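Local coordinates for fatty acid-binding protein TM_1468 (Thermotoga maritima, PDB 1VPV), which binds long-chain fatty acids such as palmitate and may play a role in lipid transport or fatty acid metabolism, at residues D24-W29 with D270-P275; K16-S21 with D34-P39; T236-K241 with R263-V268; K85-Y90 with I123-V128; I137-R142 with R243-H248. All coordinates share one frame; numbering follows the deposited sequence.

In the fold
Interactions 1, 2 and 5 meet in the middle of the chain, whereas interactions 3 and 4 lie about 37 Å apart between centres, on opposite sides of it. Interaction 2 pairs two strands of one mixed sheet, and interaction 4 packs a helix on that same sheet. Interaction 3 opens the parallel strands 241-248 and 267-275 of the second sheet. Interactions 1 and 5, centres about 7 Å apart, set the loop 24-29 and the helix start 137-142 against those strands, with W29 touching P138 and R142. Bound palmitate lies near this junction: the side chains of D24 and D20 are about 6 and 7 Å from it, and V247 touches it.

Interaction 1 (D24-W29 with D270-P275); sequences DVPFSW and DEIISP
I272 is the main bump, and its two methyl-bearing branches enter different hollows. With CG1 anti to the backbone N (chi1 -176°) and CD1 extended beyond it (chi2 162°), I272 CD1 comes to 3.7 Å from W29 NE1, with P26 CB and S28 OG also close. I272 CG2 sits 3.7 Å from W29 CZ2 and also meets P26 CG. P26 is wedged behind, its CG 3.8 Å above the centre of the W29 indole. Farther along strand 267-275, P275 CG meets the F27 ring obliquely, 3.6 Å from F27 CE2. Between these apolar patches S274 OG donates to D24 O at 2.6 Å, from above the carbonyl plane. A water accepts from F27 N and donates to I273 O. D24 turns its carboxylate to S134 and G277. The loop after strand 15-20 is thus held to an edge strand of the other sheet mainly by apolar fit; one direct hydrogen bond and one water bridge between the segments add to it, and R54 bonds both V25 O and P275 O.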
# COMPACT_ATOMS: atom_id res chain seq x y z
N ASP A 24 -3.71 1.67 -1.66
CA ASP A 24 -4.10 2.97 -1.11
C ASP A 24 -3.47 4.09 -1.95
O ASP A 24 -2.82 5.00 -1.43
CB ASP A 24 -3.64 3.10 0.35
CG ASP A 24 -4.24 2.03 1.26
OD1 ASP A 24 -5.34 1.53 0.96
OD2 ASP A 24 -3.61 1.73 2.32
N VAL A 25 -3.65 3.98 -3.26
CA VAL A 25 -3.04 4.90 -4.22
C VAL A 25 -3.61 6.31 -4.09
O VAL A 25 -4.84 6.47 -3.97
CB VAL A 25 -3.20 4.37 -5.71
CG1 VAL A 25 -4.66 4.40 -6.16
CG2 VAL A 25 -2.30 5.17 -6.67
N PRO A 26 -2.74 7.34 -4.08
CA PRO A 26 -3.27 8.72 -3.92
C PRO A 26 -4.26 9.04 -5.01
O PRO A 26 -4.07 8.62 -6.16
CB PRO A 26 -2.02 9.59 -4.02
CG PRO A 26 -0.87 8.64 -3.61
CD PRO A 26 -1.27 7.33 -4.21
N PHE A 27 -5.34 9.74 -4.69
CA PHE A 27 -6.42 9.87 -5.69
C PHE A 27 -5.90 10.48 -6.98
O PHE A 27 -6.26 10.00 -8.06
CB PHE A 27 -7.64 10.64 -5.13
CG PHE A 27 -8.27 9.95 -3.95
CD1 PHE A 27 -8.84 8.69 -4.10
CD2 PHE A 27 -8.20 10.50 -2.68
CE1 PHE A 27 -9.37 8.00 -3.00
CE2 PHE A 27 -8.74 9.82 -1.57
CZ PHE A 27 -9.32 8.57 -1.74
N SER A 28 -5.05 11.50 -6.88
CA SER A 28 -4.66 12.29 -8.06
C SER A 28 -3.73 11.53 -8.98
O SER A 28 -3.62 11.85 -10.16
CB SER A 28 -4.02 13.61 -7.64
OG SER A 28 -3.01 13.42 -6.66
N TRP A 29 -3.04 10.52 -8.47
CA TRP A 29 -2.08 9.78 -9.26
C TRP A 29 -2.77 8.87 -10.23
O TRP A 29 -2.12 8.37 -11.15
CB TRP A 29 -1.20 8.93 -8.39
CG TRP A 29 -0.22 9.70 -7.59
CD1 TRP A 29 -0.24 11.02 -7.28
CD2 TRP A 29 0.93 9.15 -6.95
NE1 TRP A 29 0.83 11.35 -6.51
CE2 TRP A 29 1.58 10.22 -6.29
CE3 TRP A 29 1.49 7.86 -6.90
CZ2 TRP A 29 2.75 10.05 -5.57
CZ3 TRP A 29 2.65 7.67 -6.19
CH2 TRP A 29 3.28 8.77 -5.53
N ASP A 270 9.61 14.79 -2.43
CA ASP A 270 8.19 14.82 -2.79
C ASP A 270 7.42 14.10 -1.71
O ASP A 270 7.90 13.10 -1.16
CB ASP A 270 7.93 14.14 -4.15
CG ASP A 270 6.50 14.42 -4.70
OD1 ASP A 270 6.34 15.40 -5.43
OD2 ASP A 270 5.55 13.66 -4.43
N GLU A 271 6.23 14.60 -1.41
CA GLU A 271 5.36 13.93 -0.50
C GLU A 271 3.90 14.15 -0.83
O GLU A 271 3.52 15.18 -1.35
CB GLU A 271 5.63 14.37 0.94
CG GLU A 271 5.34 15.80 1.22
CD GLU A 271 4.99 16.08 2.69
OE1 GLU A 271 5.02 15.13 3.50
OE2 GLU A 271 4.70 17.25 3.03
N ILE A 272 3.10 13.16 -0.50
CA ILE A 272 1.66 13.31 -0.63
C ILE A 272 1.02 12.42 0.45
O ILE A 272 1.65 11.49 0.93
CB ILE A 272 1.21 12.93 -2.06
CG1 ILE A 272 -0.27 13.17 -2.23
CG2 ILE A 272 1.56 11.46 -2.39
CD1 ILE A 272 -0.69 13.23 -3.67
N ILE A 273 -0.19 12.76 0.85
CA ILE A 273 -0.92 12.00 1.85
C ILE A 273 -2.01 11.19 1.15
O ILE A 273 -2.69 11.69 0.27
CB ILE A 273 -1.54 12.96 2.91
CG1 ILE A 273 -0.41 13.49 3.82
CG2 ILE A 273 -2.58 12.24 3.78
CD1 ILE A 273 -0.83 14.65 4.69
N SER A 274 -2.17 9.93 1.55
CA SER A 274 -3.21 9.06 1.03
C SER A 274 -3.97 8.31 2.14
O SER A 274 -3.38 7.56 2.93
CB SER A 274 -2.60 8.02 0.10
OG SER A 274 -3.59 7.27 -0.55
N PRO A 275 -5.29 8.48 2.18
CA PRO A 275 -6.04 7.73 3.17
C PRO A 275 -6.02 6.22 2.89
O PRO A 275 -6.07 5.81 1.75
CB PRO A 275 -7.46 8.28 3.03
CG PRO A 275 -7.52 8.83 1.69
CD PRO A 275 -6.15 9.32 1.34
O HOH W 1 -4.52 11.27 -1.90

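Interaction 2 (K16-S21 with D34-P39); sequences KILVDS and DIDSIP
I17 O accepts from D36 N at 3.0 Å, the first of three well-formed backbone bonds between strands that run parallel, their short axes 33° apart. V19 N then donates to D36 O and I38 N to V19 O, both at 2.9 Å, so D36 and V19 each use N-H and C=O across the pair; the final bond, S21 N to I38 O, is weak. On one face I35 CG1 packs on I17 CG2 at 3.9 Å, while I35 CG2 reaches V19 CG2. On the other face L18 CD1 lies 3.8 Å from D36 CB and also meets I38 CB. At the N-terminal end K16, bent at chi2 (83°), crosses D34 at about a right angle and forms a salt bridge, NZ to OD1 at 2.6 Å, on the syn side of the carboxylate.

A second shell fixes the acids: D34 OD2 bonds to Y95 OH, and D36 OD2 is shared by R86 and Y90 of helix 80-92. A141 and R145 of helix 138-149 cover I17. At the C-terminal end a water joins D20 O to S37 OG, and the D20 side chain lies about 7 Å from that of S108, a hexadecanoate-binding residue. Strands 15-20 and 35-43, parallel neighbours joined through helix 29-32, form a beta-alpha-beta unit, the first in this DegV-family chain.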
# COMPACT_ATOMS: atom_id res chain seq x y z
N LYS A 16 -0.91 0.14 -19.50
CA LYS A 16 -1.76 0.38 -18.32
C LYS A 16 -1.07 -0.14 -17.09
O LYS A 16 -0.45 -1.21 -17.12
CB LYS A 16 -3.08 -0.39 -18.43
CG LYS A 16 -4.09 0.00 -17.37
CD LYS A 16 -4.84 1.27 -17.80
CE LYS A 16 -5.41 2.01 -16.63
NZ LYS A 16 -6.09 3.22 -17.12
N ILE A 17 -1.19 0.60 -15.98
CA ILE A 17 -0.69 0.12 -14.71
C ILE A 17 -1.91 -0.13 -13.82
O ILE A 17 -2.77 0.73 -13.68
CB ILE A 17 0.27 1.12 -14.06
CG1 ILE A 17 1.54 1.24 -14.88
CG2 ILE A 17 0.60 0.70 -12.62
CD1 ILE A 17 2.47 2.40 -14.47
N LEU A 18 -1.98 -1.31 -13.24
CA LEU A 18 -3.04 -1.64 -12.32
C LEU A 18 -2.45 -1.96 -10.95
O LEU A 18 -1.50 -2.74 -10.84
CB LEU A 18 -3.80 -2.86 -12.85
CG LEU A 18 -4.95 -3.34 -11.99
CD1 LEU A 18 -6.09 -2.36 -12.01
CD2 LEU A 18 -5.39 -4.70 -12.53
N VAL A 19 -2.96 -1.33 -9.90
CA VAL A 19 -2.67 -1.81 -8.52
C VAL A 19 -4.00 -2.30 -7.95
O VAL A 19 -5.06 -2.04 -8.51
CB VAL A 19 -2.04 -0.73 -7.62
CG1 VAL A 19 -0.72 -0.18 -8.24
CG2 VAL A 19 -3.03 0.42 -7.35
N ASP A 20 -3.94 -3.01 -6.84
CA ASP A 20 -5.12 -3.42 -6.13
C ASP A 20 -5.47 -2.38 -5.06
O ASP A 20 -4.66 -1.50 -4.77
CB ASP A 20 -4.92 -4.81 -5.55
CG ASP A 20 -3.88 -4.86 -4.45
OD1 ASP A 20 -4.12 -4.26 -3.36
OD2 ASP A 20 -2.85 -5.53 -4.69
N SER A 21 -6.69 -2.46 -4.51
CA SER A 21 -7.18 -1.43 -3.59
C SER A 21 -6.34 -1.30 -2.31
O SER A 21 -6.33 -0.25 -1.67
CB SER A 21 -8.62 -1.70 -3.22
OG SER A 21 -8.71 -2.95 -2.59
N ASP A 34 -1.77 7.40 -14.96
CA ASP A 34 -2.61 6.36 -15.61
C ASP A 34 -2.53 4.99 -14.86
O ASP A 34 -2.13 3.95 -15.39
CB ASP A 34 -2.27 6.24 -17.11
CG ASP A 34 -3.30 5.40 -17.88
OD1 ASP A 34 -4.40 5.18 -17.33
OD2 ASP A 34 -3.04 4.96 -19.03
N ILE A 35 -2.87 5.06 -13.57
CA ILE A 35 -2.89 3.92 -12.71
C ILE A 35 -4.36 3.69 -12.29
O ILE A 35 -5.03 4.61 -11.84
CB ILE A 35 -2.03 4.15 -11.46
CG1 ILE A 35 -0.55 4.31 -11.82
CG2 ILE A 35 -2.22 3.01 -10.45
CD1 ILE A 35 0.27 4.85 -10.68
N ASP A 36 -4.83 2.46 -12.45
CA ASP A 36 -6.15 2.04 -12.06
C ASP A 36 -6.03 1.22 -10.80
O ASP A 36 -4.97 0.63 -10.52
CB ASP A 36 -6.72 1.18 -13.18
CG ASP A 36 -8.25 1.07 -13.16
OD1 ASP A 36 -8.91 1.66 -12.27
OD2 ASP A 36 -8.77 0.36 -14.06
N SER A 37 -7.13 1.15 -10.06
CA SER A 37 -7.22 0.40 -8.81
C SER A 37 -8.30 -0.69 -8.92
O SER A 37 -9.44 -0.40 -9.26
CB SER A 37 -7.56 1.37 -7.67
OG SER A 37 -7.34 0.74 -6.42
N ILE A 38 -7.94 -1.95 -8.65
CA ILE A 38 -8.93 -3.03 -8.67
C ILE A 38 -9.36 -3.34 -7.23
O ILE A 38 -8.52 -3.57 -6.39
CB ILE A 38 -8.45 -4.32 -9.40
CG1 ILE A 38 -9.52 -5.39 -9.32
CG2 ILE A 38 -7.12 -4.85 -8.84
CD1 ILE A 38 -9.21 -6.60 -10.19
N PRO A 39 -10.68 -3.30 -6.95
CA PRO A 39 -11.15 -3.48 -5.58
C PRO A 39 -10.98 -4.90 -5.02
O PRO A 39 -11.32 -5.88 -5.68
CB PRO A 39 -12.65 -3.13 -5.64
CG PRO A 39 -12.92 -2.66 -7.03
CD PRO A 39 -11.79 -3.07 -7.90
O HOH W 2 -5.28 1.63 -4.55

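Interaction 3 (T236-K241 with R263-V268); sequences TPEGSK and RKSYEV
Y266 sends its hydroxyl to the carbonyl of T236, the OH donating to T236 O at 2.6 Å nearly along the C=O axis and in the plane of the ring. Two backbone bonds accompany it. G239 N gives a firm one to S265 O at 2.7 Å, with an N-H...O angle of 152°, whereas E267 N to S240 O is weak. Within the loop, S240 OG donates to P237 O at 2.7 Å on an in-plane lone pair, bracing the type II turn P237-S240. G239 occupies the third position of that turn with a positive phi of 84°, where a CB would press on the preceding carbonyl.

This turn leads into strand 241-248, and K241 with E267 makes the parallel bridge that opens its pairing with strand 267-275; helix 252-263 provides the crossover between them.

Two contacts through carbon flank the tyrosine ring. E238 CA lies over one face in a CH-pi contact, 4.3 Å from the centroid of the Y266 ring. T236 CG2 touches Y266 CE1 at 4.0 Å.

Among the charges, K241 and E267 lie side by side, pointing the same way. Their NZ and OE1 are 4.5 Å apart, beyond a salt bridge, and K241 NZ pairs with E297 instead.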
# COMPACT_ATOMS: atom_id res chain seq x y z
N THR A 236 19.19 3.52 6.20
CA THR A 236 19.12 4.71 5.35
C THR A 236 19.57 5.91 6.19
O THR A 236 18.81 6.44 6.98
CB THR A 236 17.67 4.90 4.81
OG1 THR A 236 17.24 3.68 4.18
CG2 THR A 236 17.56 6.04 3.79
N PRO A 237 20.85 6.32 6.04
CA PRO A 237 21.39 7.38 6.93
C PRO A 237 20.61 8.69 6.91
O PRO A 237 20.06 9.05 5.89
CB PRO A 237 22.83 7.61 6.42
CG PRO A 237 23.15 6.40 5.51
CD PRO A 237 21.82 5.82 5.05
N GLU A 238 20.59 9.41 8.02
CA GLU A 238 19.96 10.72 8.05
C GLU A 238 20.51 11.63 6.92
O GLU A 238 21.68 11.59 6.57
CB GLU A 238 20.10 11.37 9.45
CG GLU A 238 20.08 12.94 9.42
CD GLU A 238 19.76 13.61 10.77
OE1 GLU A 238 19.26 12.92 11.70
OE2 GLU A 238 20.01 14.84 10.86
N GLY A 239 19.62 12.43 6.34
CA GLY A 239 19.98 13.28 5.21
C GLY A 239 19.92 12.60 3.85
O GLY A 239 20.38 13.16 2.87
N SER A 240 19.39 11.38 3.77
CA SER A 240 19.17 10.72 2.48
C SER A 240 18.00 11.38 1.71
O SER A 240 17.14 12.02 2.28
CB SER A 240 18.94 9.21 2.67
OG SER A 240 20.11 8.59 3.21
N LYS A 241 18.00 11.23 0.40
CA LYS A 241 16.94 11.75 -0.45
C LYS A 241 15.79 10.76 -0.50
O LYS A 241 16.00 9.61 -0.89
CB LYS A 241 17.44 11.95 -1.87
CG LYS A 241 17.78 13.38 -2.29
CD LYS A 241 17.55 13.50 -3.83
CE LYS A 241 18.21 14.69 -4.43
NZ LYS A 241 19.67 14.56 -4.23
N ARG A 263 10.90 15.25 8.02
CA ARG A 263 11.73 16.33 7.41
C ARG A 263 12.88 16.83 8.25
O ARG A 263 13.84 17.30 7.73
CB ARG A 263 10.87 17.53 7.03
CG ARG A 263 10.01 17.28 5.81
CD ARG A 263 9.12 18.44 5.60
NE ARG A 263 8.07 18.10 4.66
CZ ARG A 263 8.25 18.12 3.34
NH1 ARG A 263 9.42 18.46 2.79
NH2 ARG A 263 7.23 17.79 2.57
N LYS A 264 12.77 16.74 9.56
CA LYS A 264 13.87 17.18 10.42
C LYS A 264 15.12 16.39 10.12
O LYS A 264 16.20 16.87 10.39
CB LYS A 264 13.52 17.04 11.90
CG LYS A 264 12.41 17.97 12.33
CD LYS A 264 12.05 17.85 13.80
CE LYS A 264 10.70 18.47 14.06
NZ LYS A 264 10.50 18.71 15.49
N SER A 265 15.01 15.20 9.57
CA SER A 265 16.21 14.44 9.32
C SER A 265 16.38 13.81 7.95
O SER A 265 17.38 13.14 7.71
CB SER A 265 16.42 13.43 10.44
OG SER A 265 15.22 12.97 10.92
N TYR A 266 15.47 14.09 7.01
CA TYR A 266 15.65 13.60 5.64
C TYR A 266 15.32 14.70 4.62
O TYR A 266 14.47 15.56 4.88
CB TYR A 266 14.79 12.33 5.44
CG TYR A 266 15.36 11.12 6.16
CD1 TYR A 266 16.31 10.30 5.54
CD2 TYR A 266 15.00 10.83 7.46
CE1 TYR A 266 16.86 9.22 6.19
CE2 TYR A 266 15.55 9.74 8.13
CZ TYR A 266 16.48 8.95 7.48
OH TYR A 266 17.03 7.89 8.12
N GLU A 267 16.03 14.68 3.47
CA GLU A 267 15.66 15.48 2.32
C GLU A 267 14.48 14.77 1.65
O GLU A 267 14.65 13.75 0.95
CB GLU A 267 16.84 15.69 1.35
CG GLU A 267 16.75 17.03 0.58
CD GLU A 267 17.68 17.16 -0.62
OE1 GLU A 267 18.90 16.89 -0.48
OE2 GLU A 267 17.20 17.58 -1.71
N VAL A 268 13.27 15.26 1.93
CA VAL A 268 12.05 14.78 1.26
C VAL A 268 11.83 15.60 -0.03
O VAL A 268 11.42 16.76 0.01
CB VAL A 268 10.80 14.90 2.14
CG1 VAL A 268 9.69 14.10 1.55
CG2 VAL A 268 11.06 14.40 3.54

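Interaction 4 (K85-Y90 with I123-V128); sequences KRYLKY and IPVYVV
In Y87, chi1 (-64°) sets CG anti to the carbonyl carbon, and chi2 (-16°) turns the ring of this helix 80-92 residue so that one face meets V125. In V125, CG1 is anti to the backbone N, and both methyls meet that face. V125 CG2 lies over its centre, 4.0 Å from the centroid of the Y87 ring and 12° off the normal, a CH-pi contact. V125 CG1 sits farther out, 3.7 Å from Y87 CZ and close to the hydroxyl oxygen. The two side chains cross at about a right angle; CG2 lies toward Y87 CG and CG1 toward the phenolic end.

Here a helix packs over a parallel part of a mixed sheet: strand 125-129 pairs with strand 97-102, which follows helix 80-92, and the tyrosine fills the layer between. Y87 also touches V100 of that neighbouring strand and A117 of helix 110-118.

Next to the ring, I123 brings CG2 to 3.8 Å from Y87 O and 4.3 Å from Y87 CB, packing against the root of the tyrosine. I123 CD1 lies loosely, 4.4 Å from Y90 C. The polar ends of both tyrosines look elsewhere: Y87 OH is hydrogen-bonded to A114 O, and Y90 OH to D36.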
# COMPACT_ATOMS: atom_id res chain seq x y z
N LYS A 85 -11.71 -9.35 -16.49
CA LYS A 85 -12.56 -8.28 -17.03
C LYS A 85 -11.79 -6.98 -17.19
O LYS A 85 -11.86 -6.37 -18.25
CB LYS A 85 -13.85 -8.11 -16.20
CG LYS A 85 -14.82 -9.30 -16.36
CD LYS A 85 -16.15 -9.12 -15.64
N ARG A 86 -11.05 -6.57 -16.18
CA ARG A 86 -10.18 -5.40 -16.30
C ARG A 86 -9.17 -5.53 -17.45
O ARG A 86 -9.03 -4.60 -18.26
CB ARG A 86 -9.41 -5.10 -15.00
CG ARG A 86 -10.27 -4.80 -13.79
CD ARG A 86 -10.21 -3.34 -13.36
NE ARG A 86 -11.21 -3.05 -12.31
CZ ARG A 86 -11.36 -1.87 -11.72
NH1 ARG A 86 -10.59 -0.84 -12.04
NH2 ARG A 86 -12.28 -1.72 -10.79
N TYR A 87 -8.47 -6.66 -17.53
CA TYR A 87 -7.46 -6.88 -18.58
C TYR A 87 -8.07 -6.66 -19.97
O TYR A 87 -7.49 -5.97 -20.82
CB TYR A 87 -6.87 -8.30 -18.53
CG TYR A 87 -6.08 -8.65 -17.27
CD1 TYR A 87 -5.64 -7.66 -16.39
CD2 TYR A 87 -5.75 -9.97 -16.97
CE1 TYR A 87 -4.90 -7.99 -15.25
CE2 TYR A 87 -5.00 -10.31 -15.84
CZ TYR A 87 -4.59 -9.32 -14.98
OH TYR A 87 -3.86 -9.64 -13.85
N LEU A 88 -9.22 -7.28 -20.19
CA LEU A 88 -9.95 -7.18 -21.44
C LEU A 88 -10.44 -5.77 -21.72
O LEU A 88 -10.42 -5.35 -22.87
CB LEU A 88 -11.15 -8.11 -21.44
CG LEU A 88 -10.76 -9.58 -21.44
CD1 LEU A 88 -12.02 -10.42 -21.26
CD2 LEU A 88 -10.02 -9.98 -22.74
N LYS A 89 -10.87 -5.05 -20.68
CA LYS A 89 -11.25 -3.66 -20.86
C LYS A 89 -10.07 -2.83 -21.35
O LYS A 89 -10.22 -2.00 -22.24
CB LYS A 89 -11.84 -3.08 -19.59
CG LYS A 89 -12.09 -1.56 -19.63
CD LYS A 89 -12.63 -1.11 -18.25
CE LYS A 89 -11.87 0.08 -17.67
NZ LYS A 89 -12.13 1.33 -18.42
N TYR A 90 -8.89 -3.07 -20.79
CA TYR A 90 -7.68 -2.39 -21.24
C TYR A 90 -7.35 -2.73 -22.68
O TYR A 90 -6.95 -1.85 -23.44
CB TYR A 90 -6.49 -2.69 -20.32
CG TYR A 90 -6.76 -2.39 -18.86
CD1 TYR A 90 -7.57 -1.32 -18.47
CD2 TYR A 90 -6.20 -3.17 -17.87
CE1 TYR A 90 -7.79 -1.05 -17.11
CE2 TYR A 90 -6.42 -2.91 -16.53
CZ TYR A 90 -7.21 -1.86 -16.16
OH TYR A 90 -7.42 -1.65 -14.80
N ILE A 123 -3.71 -10.27 -24.15
CA ILE A 123 -2.92 -9.06 -23.99
C ILE A 123 -1.82 -9.35 -22.96
O ILE A 123 -2.11 -9.85 -21.89
CB ILE A 123 -3.85 -7.86 -23.57
CG1 ILE A 123 -3.03 -6.60 -23.30
CG2 ILE A 123 -4.73 -8.20 -22.31
CD1 ILE A 123 -3.89 -5.37 -22.99
N PRO A 124 -0.56 -9.03 -23.29
CA PRO A 124 0.50 -9.42 -22.37
C PRO A 124 0.33 -8.72 -21.03
O PRO A 124 0.11 -7.52 -20.99
CB PRO A 124 1.78 -8.98 -23.07
CG PRO A 124 1.42 -8.46 -24.39
CD PRO A 124 -0.05 -8.29 -24.46
N VAL A 125 0.32 -9.48 -19.95
CA VAL A 125 0.12 -8.93 -18.61
C VAL A 125 1.29 -9.37 -17.80
O VAL A 125 1.57 -10.55 -17.70
CB VAL A 125 -1.16 -9.46 -17.98
CG1 VAL A 125 -1.29 -9.00 -16.52
CG2 VAL A 125 -2.40 -9.05 -18.80
N TYR A 126 2.00 -8.42 -17.22
CA TYR A 126 3.13 -8.72 -16.36
C TYR A 126 2.75 -8.42 -14.92
O TYR A 126 2.37 -7.30 -14.61
CB TYR A 126 4.30 -7.87 -16.79
CG TYR A 126 4.80 -8.25 -18.16
CD1 TYR A 126 5.79 -9.21 -18.31
CD2 TYR A 126 4.31 -7.63 -19.29
CE1 TYR A 126 6.27 -9.54 -19.58
CE2 TYR A 126 4.78 -7.95 -20.55
CZ TYR A 126 5.75 -8.91 -20.69
OH TYR A 126 6.20 -9.25 -21.95
N VAL A 127 2.84 -9.42 -14.06
CA VAL A 127 2.40 -9.27 -12.70
C VAL A 127 3.58 -9.25 -11.76
O VAL A 127 4.34 -10.18 -11.75
CB VAL A 127 1.48 -10.41 -12.26
CG1 VAL A 127 0.80 -10.03 -10.91
CG2 VAL A 127 0.43 -10.70 -13.31
N VAL A 128 3.70 -8.17 -11.00
CA VAL A 128 4.80 -8.01 -10.05
C VAL A 128 4.29 -8.15 -8.62
O VAL A 128 3.37 -7.39 -8.19
CB VAL A 128 5.48 -6.64 -10.22
CG1 VAL A 128 6.60 -6.46 -9.19
CG2 VAL A 128 6.05 -6.54 -11.59

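Interaction 5 (I137-R142 with R243-H248); sequences IPLPAR and RVIGVH
L139 and I245 mark the nearest backbone approach, CA atoms 7.9 Å apart, where the start of helix 138-149 passes strand 243-248 with short axes 9.9 Å apart and N-to-C directions at 140°. I245 fills this gap: its CD1 meets P138 CB at 3.7 Å, and its CG1 lies 3.9 Å from L139 CD2. This is helix-on-sheet packing that joins the helix after strand 125-129 to strand 241-248, next to the edge strand 267-275 of the other sheet, with W29 touching P138, R142 and I245.

Beside this patch R142 and R243 reach toward each other tip to tip and stack their guanidinium groups, planes 22° and centres 3.7 Å apart. R142 NH2 comes to 3.2 Å from R243 NE, two donors without a hydrogen bond, each over the flat face of the other guanidinium. Nearby carboxylates would offset the like charges: R142 NH1 pairs with D270, R243 NE with E294 and NH1 with E146. A water accepts from R142 NH2 and donates to V244 O at 2.8 Å.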
# COMPACT_ATOMS: atom_id res chain seq x y z
N ILE A 137 3.15 0.63 -2.17
CA ILE A 137 2.98 0.02 -3.50
C ILE A 137 2.96 1.01 -4.66
O ILE A 137 3.50 0.71 -5.73
CB ILE A 137 1.71 -0.87 -3.57
CG1 ILE A 137 1.98 -2.20 -2.88
CG2 ILE A 137 1.27 -1.14 -5.06
CD1 ILE A 137 0.72 -2.90 -2.45
N PRO A 138 2.32 2.17 -4.47
CA PRO A 138 2.32 3.16 -5.56
C PRO A 138 3.69 3.74 -5.89
O PRO A 138 3.87 4.32 -6.97
CB PRO A 138 1.42 4.28 -5.03
CG PRO A 138 0.68 3.68 -3.88
CD PRO A 138 1.53 2.62 -3.32
N LEU A 139 4.64 3.65 -4.96
CA LEU A 139 5.97 4.21 -5.17
C LEU A 139 6.61 3.54 -6.38
O LEU A 139 6.93 4.21 -7.35
CB LEU A 139 6.86 4.15 -3.90
CG LEU A 139 6.37 4.97 -2.71
CD1 LEU A 139 7.10 4.66 -1.45
CD2 LEU A 139 6.45 6.45 -3.01
N PRO A 140 6.73 2.20 -6.37
CA PRO A 140 7.18 1.51 -7.61
C PRO A 140 6.30 1.68 -8.86
O PRO A 140 6.81 1.53 -9.97
CB PRO A 140 7.26 0.04 -7.19
CG PRO A 140 6.50 -0.08 -5.93
CD PRO A 140 6.54 1.26 -5.26
N ALA A 141 5.03 2.01 -8.69
CA ALA A 141 4.16 2.29 -9.85
C ALA A 141 4.48 3.60 -10.51
O ALA A 141 4.50 3.68 -11.75
CB ALA A 141 2.71 2.29 -9.44
N ARG A 142 4.64 4.64 -9.70
CA ARG A 142 5.10 5.93 -10.21
C ARG A 142 6.39 5.77 -10.97
O ARG A 142 6.53 6.29 -12.08
CB ARG A 142 5.31 6.92 -9.10
CG ARG A 142 5.88 8.26 -9.60
CD ARG A 142 5.71 9.37 -8.59
NE ARG A 142 6.38 9.01 -7.33
CZ ARG A 142 6.38 9.77 -6.24
NH1 ARG A 142 5.79 10.96 -6.24
NH2 ARG A 142 7.00 9.35 -5.14
N ARG A 243 11.39 9.99 -1.39
CA ARG A 243 10.01 10.37 -1.73
C ARG A 243 9.07 9.55 -0.85
O ARG A 243 9.39 8.43 -0.48
CB ARG A 243 9.70 10.17 -3.21
CG ARG A 243 10.52 11.06 -4.12
CD ARG A 243 9.96 11.11 -5.55
NE ARG A 243 10.01 9.79 -6.19
CZ ARG A 243 9.86 9.57 -7.50
NH1 ARG A 243 9.64 10.56 -8.33
NH2 ARG A 243 9.94 8.33 -7.99
N VAL A 244 7.90 10.09 -0.52
CA VAL A 244 7.07 9.57 0.57
C VAL A 244 5.56 9.69 0.29
O VAL A 244 5.09 10.72 -0.21
CB VAL A 244 7.33 10.37 1.87
CG1 VAL A 244 6.59 9.78 3.05
CG2 VAL A 244 8.81 10.41 2.17
N ILE A 245 4.82 8.64 0.63
CA ILE A 245 3.38 8.73 0.76
C ILE A 245 3.07 8.52 2.24
O ILE A 245 3.33 7.48 2.77
CB ILE A 245 2.68 7.65 -0.08
CG1 ILE A 245 3.06 7.82 -1.55
CG2 ILE A 245 1.14 7.73 0.07
CD1 ILE A 245 2.37 6.80 -2.48
N GLY A 246 2.55 9.54 2.90
CA GLY A 246 2.00 9.39 4.24
C GLY A 246 0.63 8.74 4.17
O GLY A 246 -0.23 9.16 3.36
N VAL A 247 0.43 7.68 4.96
CA VAL A 247 -0.86 7.00 4.99
C VAL A 247 -1.49 7.06 6.35
O VAL A 247 -0.82 7.17 7.37
CB VAL A 247 -0.81 5.52 4.54
CG1 VAL A 247 -0.35 5.43 3.08
CG2 VAL A 247 0.09 4.73 5.45
N HIS A 248 -2.82 6.99 6.35
CA HIS A 248 -3.56 7.06 7.58
C HIS A 248 -4.94 6.44 7.39
O HIS A 248 -5.53 6.54 6.33
CB HIS A 248 -3.68 8.52 8.00
CG HIS A 248 -4.63 9.32 7.16
ND1 HIS A 248 -5.94 9.55 7.54
CD2 HIS A 248 -4.46 9.91 5.95
CE1 HIS A 248 -6.53 10.27 6.60
NE2 HIS A 248 -5.66 10.48 5.62
O HOH W 3 5.80 11.30 -2.89